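Local coordinates for chain length determinant protein (Shigella flexneri, PDB 4E2H), which probably sets the length of the O-antigen polysaccharide chains of lipopolysaccharide, working through a domain on the periplasmic side of the inner membrane, at residues C[12-17]-C[86-91]; C[56-61]-C[74-79]; C[169-174]-C[183-188]. All coordinates share one frame; numbering follows the deposited sequence.

In the fold
Contacts 1 and 2 belong to one alpha/beta domain, their centres 9 Å apart, whereas contact 3 lies on the other side of the chain's centre, about 83 Å from contact 1 between centres. Contact 1 joins two neighbouring strands of the sheet by backbone bonds; contact 2 lays helix 43-65 against strand 74-78, outermost in this chain's sheet, by apolar side chains. T88 and S79 tie them together through their hydroxyls. Contact 3 gathers a loop and a short 3-10 turn with one backbone bond. All three are partly buried and lie near subunit boundaries, but the chemistry shifts from a dense bond ladder, through apolar helix-on-sheet packing, to sparse loop contacts.

Contact 1 (C[12-17]-C[86-91]); sequences TSTAII and PLTVSY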
loop_
_atom_site.group_PDB
_atom_site.type_symbol
_atom_site.label_atom_id
_atom_site.label_comp_id
_atom_site.label_asym_id
_atom_site.label_seq_id
_atom_site.Cartn_x
_atom_site.Cartn_y
_atom_site.Cartn_z
ATOM N N THR C 12 -38.840 22.683 -3.178
ATOM C CA THR C 12 -37.645 21.821 -3.273
ATOM C C THR C 12 -36.357 22.464 -2.727
ATOM O O THR C 12 -35.944 23.522 -3.220
ATOM C CB THR C 12 -37.320 21.435 -4.735
ATOM O OG1 THR C 12 -38.496 20.964 -5.398
ATOM C CG2 THR C 12 -36.229 20.362 -4.769
ATOM N N SER C 13 -35.704 21.826 -1.748
ATOM C CA SER C 13 -34.424 22.354 -1.238
ATOM C C SER C 13 -33.236 21.735 -1.978
ATOM O O SER C 13 -33.326 20.613 -2.474
ATOM C CB SER C 13 -34.291 22.167 0.273
ATOM O OG SER C 13 -33.084 22.732 0.746
ATOM N N THR C 14 -32.127 22.455 -2.069
ATOM C CA THR C 14 -31.038 21.975 -2.917
ATOM C C THR C 14 -29.605 22.253 -2.440
ATOM O O THR C 14 -29.236 23.388 -2.129
ATOM C CB THR C 14 -31.205 22.480 -4.360
ATOM O OG1 THR C 14 -32.203 21.685 -5.010
ATOM C CG2 THR C 14 -29.879 22.366 -5.142
ATOM N N ALA C 15 -28.793 21.208 -2.394
ATOM C CA ALA C 15 -27.401 21.374 -2.007
ATOM C C ALA C 15 -26.515 20.617 -2.977
ATOM O O ALA C 15 -26.959 19.618 -3.584
ATOM C CB ALA C 15 -27.186 20.912 -0.590
ATOM N N ILE C 16 -25.285 21.111 -3.141
ATOM C CA ILE C 16 -24.300 20.490 -4.025
ATOM C C ILE C 16 -23.092 20.078 -3.215
ATOM O O ILE C 16 -22.438 20.911 -2.586
ATOM C CB ILE C 16 -23.809 21.458 -5.108
ATOM C CG1 ILE C 16 -24.962 21.880 -6.021
ATOM C CG2 ILE C 16 -22.707 20.838 -5.932
ATOM C CD1 ILE C 16 -24.514 22.850 -7.142
ATOM N N ILE C 17 -22.778 18.795 -3.246
ATOM C CA ILE C 17 -21.685 18.265 -2.443
ATOM C C ILE C 17 -20.730 17.512 -3.331
ATOM O O ILE C 17 -21.148 16.833 -4.280
ATOM C CB ILE C 17 -22.202 17.283 -1.402
ATOM C CG1 ILE C 17 -22.903 16.116 -2.105
ATOM C CG2 ILE C 17 -23.153 17.984 -0.444
ATOM C CD1 ILE C 17 -23.254 14.952 -1.188
ATOM N N PRO C 86 -19.046 16.467 -9.398
ATOM C CA PRO C 86 -19.858 17.146 -8.360
ATOM C C PRO C 86 -21.242 16.516 -8.314
ATOM O O PRO C 86 -21.752 16.012 -9.336
ATOM C CB PRO C 86 -19.925 18.602 -8.822
ATOM C CG PRO C 86 -19.779 18.513 -10.329
ATOM C CD PRO C 86 -19.027 17.204 -10.673
ATOM N N LEU C 87 -21.836 16.510 -7.128
ATOM C CA LEU C 87 -23.097 15.810 -6.940
ATOM C C LEU C 87 -24.134 16.752 -6.348
ATOM O O LEU C 87 -23.821 17.591 -5.499
ATOM C CB LEU C 87 -22.914 14.592 -6.035
ATOM C CG LEU C 87 -22.459 13.239 -6.616
ATOM C CD1 LEU C 87 -22.058 12.303 -5.457
ATOM C CD2 LEU C 87 -23.533 12.561 -7.501
ATOM N N THR C 88 -25.371 16.591 -6.794
ATOM C CA THR C 88 -26.446 17.483 -6.422
ATOM C C THR C 88 -27.534 16.707 -5.723
ATOM O O THR C 88 -28.060 15.722 -6.267
ATOM C CB THR C 88 -27.074 18.115 -7.656
ATOM O OG1 THR C 88 -26.093 18.925 -8.318
ATOM C CG2 THR C 88 -28.297 18.963 -7.257
ATOM N N VAL C 89 -27.890 17.165 -4.526
ATOM C CA VAL C 89 -28.927 16.502 -3.752
ATOM C C VAL C 89 -30.063 17.465 -3.512
ATOM O O VAL C 89 -29.839 18.663 -3.310
ATOM C CB VAL C 89 -28.392 16.043 -2.404
ATOM C CG1 VAL C 89 -27.133 15.237 -2.622
ATOM C CG2 VAL C 89 -28.108 17.258 -1.511
ATOM N N SER C 90 -31.282 16.946 -3.526
ATOM C CA SER C 90 -32.451 17.797 -3.367
ATOM C C SER C 90 -33.555 17.055 -2.634
ATOM O O SER C 90 -33.791 15.864 -2.878
ATOM C CB SER C 90 -32.966 18.267 -4.730
ATOM O OG SER C 90 -33.823 17.290 -5.298
ATOM N N TYR C 91 -34.231 17.762 -1.737
ATOM C CA TYR C 91 -35.385 17.200 -1.059
ATOM C C TYR C 91 -36.638 18.060 -1.294
ATOM O O TYR C 91 -36.569 19.297 -1.341
ATOM C CB TYR C 91 -35.099 17.009 0.431
ATOM C CG TYR C 91 -36.309 16.601 1.215
ATOM C CD1 TYR C 91 -36.761 15.296 1.191
ATOM C CD2 TYR C 91 -37.019 17.533 1.962
ATOM C CE1 TYR C 91 -37.890 14.919 1.906
ATOM C CE2 TYR C 91 -38.147 17.167 2.679
ATOM C CZ TYR C 91 -38.580 15.861 2.645
ATOM O OH TYR C 91 -39.700 15.503 3.359
#
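S13, A15 and I17 pair with Y91, V89 and L87 in an antiparallel beta ladder between two strands of the four-stranded sheet, 12-18 and 87-92. Each of these three is a hydrogen-bonded pair with two N-H...O=C bonds, six in all. The central pair is nearly straight: A15 N reaches V89 O at 2.9 Å (172° at the hydrogen), and V89 N returns to A15 O at 2.8 Å. At the ends the second bond of each pair is more bent, and Y91 N meets S13 O at 3.1 Å with the donor tilted from the carbonyl plane.

The two faces differ. On the one carrying A15, I17, L87 and V89, a small apolar cluster forms. V89 CG1 stands anti to the carbonyl carbon (chi1 -52°), which leaves CG2 between the backbone N and the carbonyl carbon, 3.9 Å from A15 CB, while CG1 meets I17 CD1 at 4.1 Å, the two side chains crossing at about a right angle. Helix 43-65 covers this face through F54 and F58, and helix 97-164 reaches A15 with L103. The other, with T14, I16, T88 and S90, is mixed: T14 OG1 lies over S90 CB at 3.5 Å and makes a weak hydrogen bond to its neighbour's carbonyl, S13 O. I16 CG1 passes T88 OG1 at 3.9 Å, and that hydroxyl is bound by S79 OG.

Backbone bonds thus set the register, while A15, I17, L87 and V89 offer the chain's own helices an apolar patch ending at S13 and Y91, and T14 and I16 meet E63 and S59 of the second subunit.

Contact 2 (C[56-61]-C[74-79]); sequences SAFSAL and LTIEPS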
loop_
_atom_site.group_PDB
_atom_site.type_symbol
_atom_site.label_atom_id
_atom_site.label_comp_id
_atom_site.label_asym_id
_atom_site.label_seq_id
_atom_site.Cartn_x
_atom_site.Cartn_y
_atom_site.Cartn_z
ATOM N N SER C 56 -23.484 6.496 -1.654
ATOM C CA SER C 56 -24.116 5.188 -1.673
ATOM C C SER C 56 -25.104 5.107 -0.511
ATOM O O SER C 56 -26.255 4.748 -0.700
ATOM C CB SER C 56 -23.089 4.041 -1.677
ATOM O OG SER C 56 -22.671 3.688 -0.364
ATOM N N ALA C 57 -24.668 5.469 0.688
ATOM C CA ALA C 57 -25.578 5.453 1.821
ATOM C C ALA C 57 -26.728 6.419 1.527
ATOM O O ALA C 57 -27.834 6.283 2.062
ATOM C CB ALA C 57 -24.854 5.842 3.097
ATOM N N PHE C 58 -26.469 7.393 0.665
ATOM C CA PHE C 58 -27.505 8.359 0.329
ATOM C C PHE C 58 -28.552 7.755 -0.621
ATOM O O PHE C 58 -29.758 7.984 -0.475
ATOM C CB PHE C 58 -26.895 9.611 -0.277
ATOM C CG PHE C 58 -27.773 10.813 -0.171
ATOM C CD1 PHE C 58 -27.746 11.596 0.968
ATOM C CD2 PHE C 58 -28.626 11.164 -1.210
ATOM C CE1 PHE C 58 -28.545 12.705 1.075
ATOM C CE2 PHE C 58 -29.434 12.287 -1.112
ATOM C CZ PHE C 58 -29.394 13.056 0.032
ATOM N N SER C 59 -28.084 6.984 -1.594
ATOM C CA SER C 59 -28.978 6.255 -2.482
ATOM C C SER C 59 -29.868 5.318 -1.685
ATOM O O SER C 59 -31.003 5.056 -2.065
ATOM C CB SER C 59 -28.171 5.425 -3.488
ATOM O OG SER C 59 -27.210 6.218 -4.168
ATOM N N ALA C 60 -29.341 4.775 -0.594
ATOM C CA ALA C 60 -30.133 3.875 0.220
ATOM C C ALA C 60 -31.208 4.677 0.941
ATOM O O ALA C 60 -32.352 4.241 1.033
ATOM C CB ALA C 60 -29.263 3.127 1.198
ATOM N N LEU C 61 -30.848 5.861 1.428
ATOM C CA LEU C 61 -31.799 6.690 2.164
ATOM C C LEU C 61 -32.964 7.077 1.258
ATOM O O LEU C 61 -34.128 7.052 1.677
ATOM C CB LEU C 61 -31.120 7.937 2.699
ATOM C CG LEU C 61 -31.969 8.847 3.580
ATOM C CD1 LEU C 61 -32.715 8.036 4.637
ATOM C CD2 LEU C 61 -31.097 9.946 4.224
ATOM N N LEU C 74 -36.276 12.206 -2.170
ATOM C CA LEU C 74 -34.903 12.643 -1.920
ATOM C C LEU C 74 -34.073 12.391 -3.186
ATOM O O LEU C 74 -34.157 11.310 -3.772
ATOM C CB LEU C 74 -34.302 11.874 -0.742
ATOM C CG LEU C 74 -33.018 12.495 -0.193
ATOM C CD1 LEU C 74 -33.234 13.989 -0.003
ATOM C CD2 LEU C 74 -32.568 11.848 1.116
ATOM N N THR C 75 -33.267 13.356 -3.617
ATOM C CA THR C 75 -32.594 13.207 -4.909
ATOM C C THR C 75 -31.065 13.347 -4.876
ATOM O O THR C 75 -30.514 14.158 -4.119
ATOM C CB THR C 75 -33.165 14.206 -5.936
ATOM O OG1 THR C 75 -34.545 13.894 -6.194
ATOM C CG2 THR C 75 -32.372 14.143 -7.236
ATOM N N ILE C 76 -30.387 12.560 -5.714
ATOM C CA ILE C 76 -28.932 12.667 -5.889
ATOM C C ILE C 76 -28.522 12.284 -7.312
ATOM O O ILE C 76 -28.858 11.201 -7.819
ATOM C CB ILE C 76 -28.130 11.789 -4.885
ATOM C CG1 ILE C 76 -26.640 11.750 -5.255
ATOM C CG2 ILE C 76 -28.655 10.363 -4.885
ATOM C CD1 ILE C 76 -25.761 12.713 -4.454
ATOM N N GLU C 77 -27.775 13.164 -7.957
ATOM C CA GLU C 77 -27.379 12.912 -9.320
ATOM C C GLU C 77 -26.259 13.866 -9.621
ATOM O O GLU C 77 -26.150 14.911 -8.980
ATOM C CB GLU C 77 -28.553 13.184 -10.246
ATOM C CG GLU C 77 -29.321 14.444 -9.854
ATOM C CD GLU C 77 -30.321 14.862 -10.908
ATOM O OE1 GLU C 77 -30.114 14.491 -12.092
ATOM O OE2 GLU C 77 -31.310 15.553 -10.551
ATOM N N PRO C 78 -25.410 13.504 -10.588
ATOM C CA PRO C 78 -24.305 14.384 -10.994
ATOM C C PRO C 78 -24.832 15.766 -11.431
ATOM O O PRO C 78 -25.729 15.853 -12.270
ATOM C CB PRO C 78 -23.641 13.627 -12.157
ATOM C CG PRO C 78 -24.548 12.416 -12.455
ATOM C CD PRO C 78 -25.374 12.179 -11.241
ATOM N N SER C 79 -24.292 16.828 -10.838
ATOM C CA SER C 79 -24.783 18.169 -11.088
ATOM C C SER C 79 -24.708 18.421 -12.581
ATOM O O SER C 79 -25.721 18.699 -13.232
ATOM C CB SER C 79 -23.939 19.192 -10.336
ATOM O OG SER C 79 -23.626 18.697 -9.042
#
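F58 meets L74 and I76 obliquely with its ring, spanning two residues whose CB atoms both point from strand 74-78 toward the helix. Its CG stands anti to the backbone N (chi1 -158°), which swings the ring off helix 43-65 toward the strand. The tip does most of the touching: CZ comes within 3.6 Å of L74 CD2, and the two side chains cross at about a right angle. Nearer the ring's base, CD2 meets I76 CB at 3.8 Å, with I76 CG2 equally near. Between these two, CE2 rests 3.7 Å from T75 O, while the T75 side chain points away from the helix.

One turn further along the helix, L61 adds a second contact. Its CG approaches L74 CD2 at 3.9 Å, so that methyl touches both the phenyl tip and L61. S59 contributes little: its OG comes no closer than 4.4 Å to I76 CG2 and is engaged instead by S55 O within its own helix. The join is mainly apolar, carried by F58, L61, L74 and I76, with the T75 carbonyl oxygen also against the ring.

L74 also packs on A62 and L65 further along the same helix, and I76 on L87 and V89 of the next strand. V80 of the third subunit touches S59 and P78. The axes of the two short segments approach to 8.5 Å at their closest, with 144° between their N-to-C directions. A helix packed on this face of the antiparallel sheet, which helix 97-164 also reaches, is consistent with the alpha/beta base domain of Wzz-family chain length regulators.

Contact 3 (C[169-174]-C[183-188]); sequences KPQVQQ and LFLLGS
L185 and Q171 meet where a short 3-10 turn, residues 184-186, leads into helix 187-195 at the far end of the long helical arm formed by helix 97-164. L185 is the side chain to follow. Its CB lies 4.5 Å from Q171 CB, at the foot of the contact. CG is placed anti to the carbonyl carbon, beside the backbone N (chi1 -58°), and from this branch point the two methyls part. CD2 reaches back to Q171 CB at 4.2 Å and also rests over the F184 ring, 3.7 Å above its plane and offset toward the rim, thereby bridging its own turn and the opposite loop. CD1 goes instead to V172, where CG1 makes a looser contact at 4.5 Å. P170 of the third subunit packs on L185 as well, bringing a neighbouring chain to the same leucine.

The turn is closed by its own backbone, L186 N bonding L183 O and G187 N bonding F184 O. G187 adopts a positive phi of 77°, a conformation that glycine takes readily, and its CA lies 4.1 Å from K169 N as the two backbones pass closely. K169, whose CB points away from the turn, sends NZ to a salt bridge with E189 in the following helix; L191 of the second subunit packs on P170. The loop and turn are thus held mainly by backbone proximity and one leucine, in a region where three subunits come together.

A single hydrogen bond joins the segments. L185 O receives Q171 N at 3.0 Å, nearly along the C=O axis, and the same oxygen takes a CA-H...O contact from P170 CA at 3.4 Å.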
loop_
_atom_site.group_PDB
_atom_site.type_symbol
_atom_site.label_atom_id
_atom_site.label_comp_id
_atom_site.label_asym_id
_atom_site.label_seq_id
_atom_site.Cartn_x
_atom_site.Cartn_y
_atom_site.Cartn_z
ATOM N N LYS C 169 45.195 -21.189 20.172
ATOM C CA LYS C 169 45.295 -19.753 20.006
ATOM C C LYS C 169 45.361 -19.381 18.545
ATOM O O LYS C 169 45.869 -20.147 17.721
ATOM C CB LYS C 169 46.553 -19.222 20.696
ATOM C CG LYS C 169 46.647 -19.551 22.178
ATOM C CD LYS C 169 45.591 -18.806 22.992
ATOM C CE LYS C 169 46.212 -18.265 24.280
ATOM N NZ LYS C 169 45.203 -18.109 25.367
ATOM N N PRO C 170 44.865 -18.181 18.227
ATOM C CA PRO C 170 44.861 -17.668 16.855
ATOM C C PRO C 170 46.177 -17.966 16.138
ATOM O O PRO C 170 47.252 -17.755 16.703
ATOM C CB PRO C 170 44.689 -16.157 17.051
ATOM C CG PRO C 170 43.906 -16.043 18.323
ATOM C CD PRO C 170 44.341 -17.197 19.195
ATOM N N GLN C 171 46.068 -18.445 14.903
ATOM C CA GLN C 171 47.216 -18.738 14.054
ATOM C C GLN C 171 47.445 -17.632 13.013
ATOM O O GLN C 171 48.389 -17.702 12.207
ATOM C CB GLN C 171 46.998 -20.070 13.334
ATOM C CG GLN C 171 46.785 -21.263 14.260
ATOM C CD GLN C 171 48.047 -21.661 14.977
ATOM O OE1 GLN C 171 48.055 -21.801 16.203
ATOM N NE2 GLN C 171 49.132 -21.845 14.219
ATOM N N VAL C 172 46.586 -16.612 13.023
ATOM C CA VAL C 172 46.659 -15.579 11.987
ATOM C C VAL C 172 46.874 -14.154 12.499
ATOM O O VAL C 172 46.172 -13.682 13.411
ATOM C CB VAL C 172 45.435 -15.634 11.023
ATOM C CG1 VAL C 172 45.572 -16.802 10.072
ATOM C CG2 VAL C 172 44.135 -15.754 11.809
ATOM N N GLN C 173 47.870 -13.492 11.909
ATOM C CA GLN C 173 48.120 -12.077 12.153
ATOM C C GLN C 173 47.037 -11.242 11.456
ATOM O O GLN C 173 46.138 -10.701 12.109
ATOM C CB GLN C 173 49.521 -11.661 11.664
ATOM C CG GLN C 173 50.694 -12.159 12.528
ATOM C CD GLN C 173 51.520 -13.261 11.857
ATOM O OE1 GLN C 173 52.255 -13.013 10.897
ATOM N NE2 GLN C 173 51.398 -14.482 12.364
ATOM N N GLN C 174 47.111 -11.149 10.129
ATOM C CA GLN C 174 46.104 -10.408 9.375
ATOM C C GLN C 174 44.888 -11.302 9.097
ATOM O O GLN C 174 45.015 -12.431 8.608
ATOM C CB GLN C 174 46.690 -9.776 8.109
ATOM C CG GLN C 174 47.622 -8.588 8.401
ATOM C CD GLN C 174 49.078 -9.001 8.640
ATOM O OE1 GLN C 174 49.410 -10.192 8.643
ATOM N NE2 GLN C 174 49.953 -8.009 8.834
ATOM N N LEU C 183 37.904 -21.439 9.759
ATOM C CA LEU C 183 37.472 -21.117 11.130
ATOM C C LEU C 183 38.425 -21.618 12.217
ATOM O O LEU C 183 38.741 -20.877 13.159
ATOM C CB LEU C 183 36.051 -21.614 11.427
ATOM C CG LEU C 183 34.938 -20.579 11.268
ATOM C CD1 LEU C 183 33.577 -21.269 11.093
ATOM C CD2 LEU C 183 34.922 -19.604 12.455
ATOM N N PHE C 184 38.880 -22.867 12.104
ATOM C CA PHE C 184 39.675 -23.477 13.174
ATOM C C PHE C 184 40.973 -22.691 13.435
ATOM O O PHE C 184 41.639 -22.881 14.457
ATOM C CB PHE C 184 39.990 -24.955 12.870
ATOM C CG PHE C 184 41.260 -25.160 12.075
ATOM C CD1 PHE C 184 41.258 -25.052 10.693
ATOM C CD2 PHE C 184 42.454 -25.473 12.711
ATOM C CE1 PHE C 184 42.422 -25.238 9.962
ATOM C CE2 PHE C 184 43.620 -25.654 11.980
ATOM C CZ PHE C 184 43.598 -25.532 10.608
ATOM N N LEU C 185 41.334 -21.787 12.536
ATOM C CA LEU C 185 42.522 -20.996 12.789
ATOM C C LEU C 185 42.338 -20.064 13.978
ATOM O O LEU C 185 43.316 -19.539 14.505
ATOM C CB LEU C 185 42.912 -20.212 11.548
ATOM C CG LEU C 185 43.148 -21.160 10.370
ATOM C CD1 LEU C 185 43.127 -20.402 9.037
ATOM C CD2 LEU C 185 44.449 -21.903 10.554
ATOM N N LEU C 186 41.098 -19.839 14.411
ATOM C CA LEU C 186 40.859 -18.934 15.558
ATOM C C LEU C 186 41.244 -19.687 16.822
ATOM O O LEU C 186 41.333 -19.120 17.919
ATOM C CB LEU C 186 39.402 -18.492 15.635
ATOM C CG LEU C 186 38.774 -17.952 14.346
ATOM C CD1 LEU C 186 37.264 -17.860 14.471
ATOM C CD2 LEU C 186 39.370 -16.610 13.948
ATOM N N GLY C 187 41.490 -20.982 16.666
ATOM C CA GLY C 187 41.936 -21.757 17.804
ATOM C C GLY C 187 40.783 -22.063 18.727
ATOM O O GLY C 187 39.747 -21.385 18.705
ATOM N N SER C 188 40.985 -23.085 19.546
ATOM C CA SER C 188 39.910 -23.743 20.264
ATOM C C SER C 188 39.508 -22.955 21.491
ATOM O O SER C 188 38.395 -23.101 21.993
ATOM C CB SER C 188 40.338 -25.157 20.659
ATOM O OG SER C 188 41.607 -25.108 21.284
#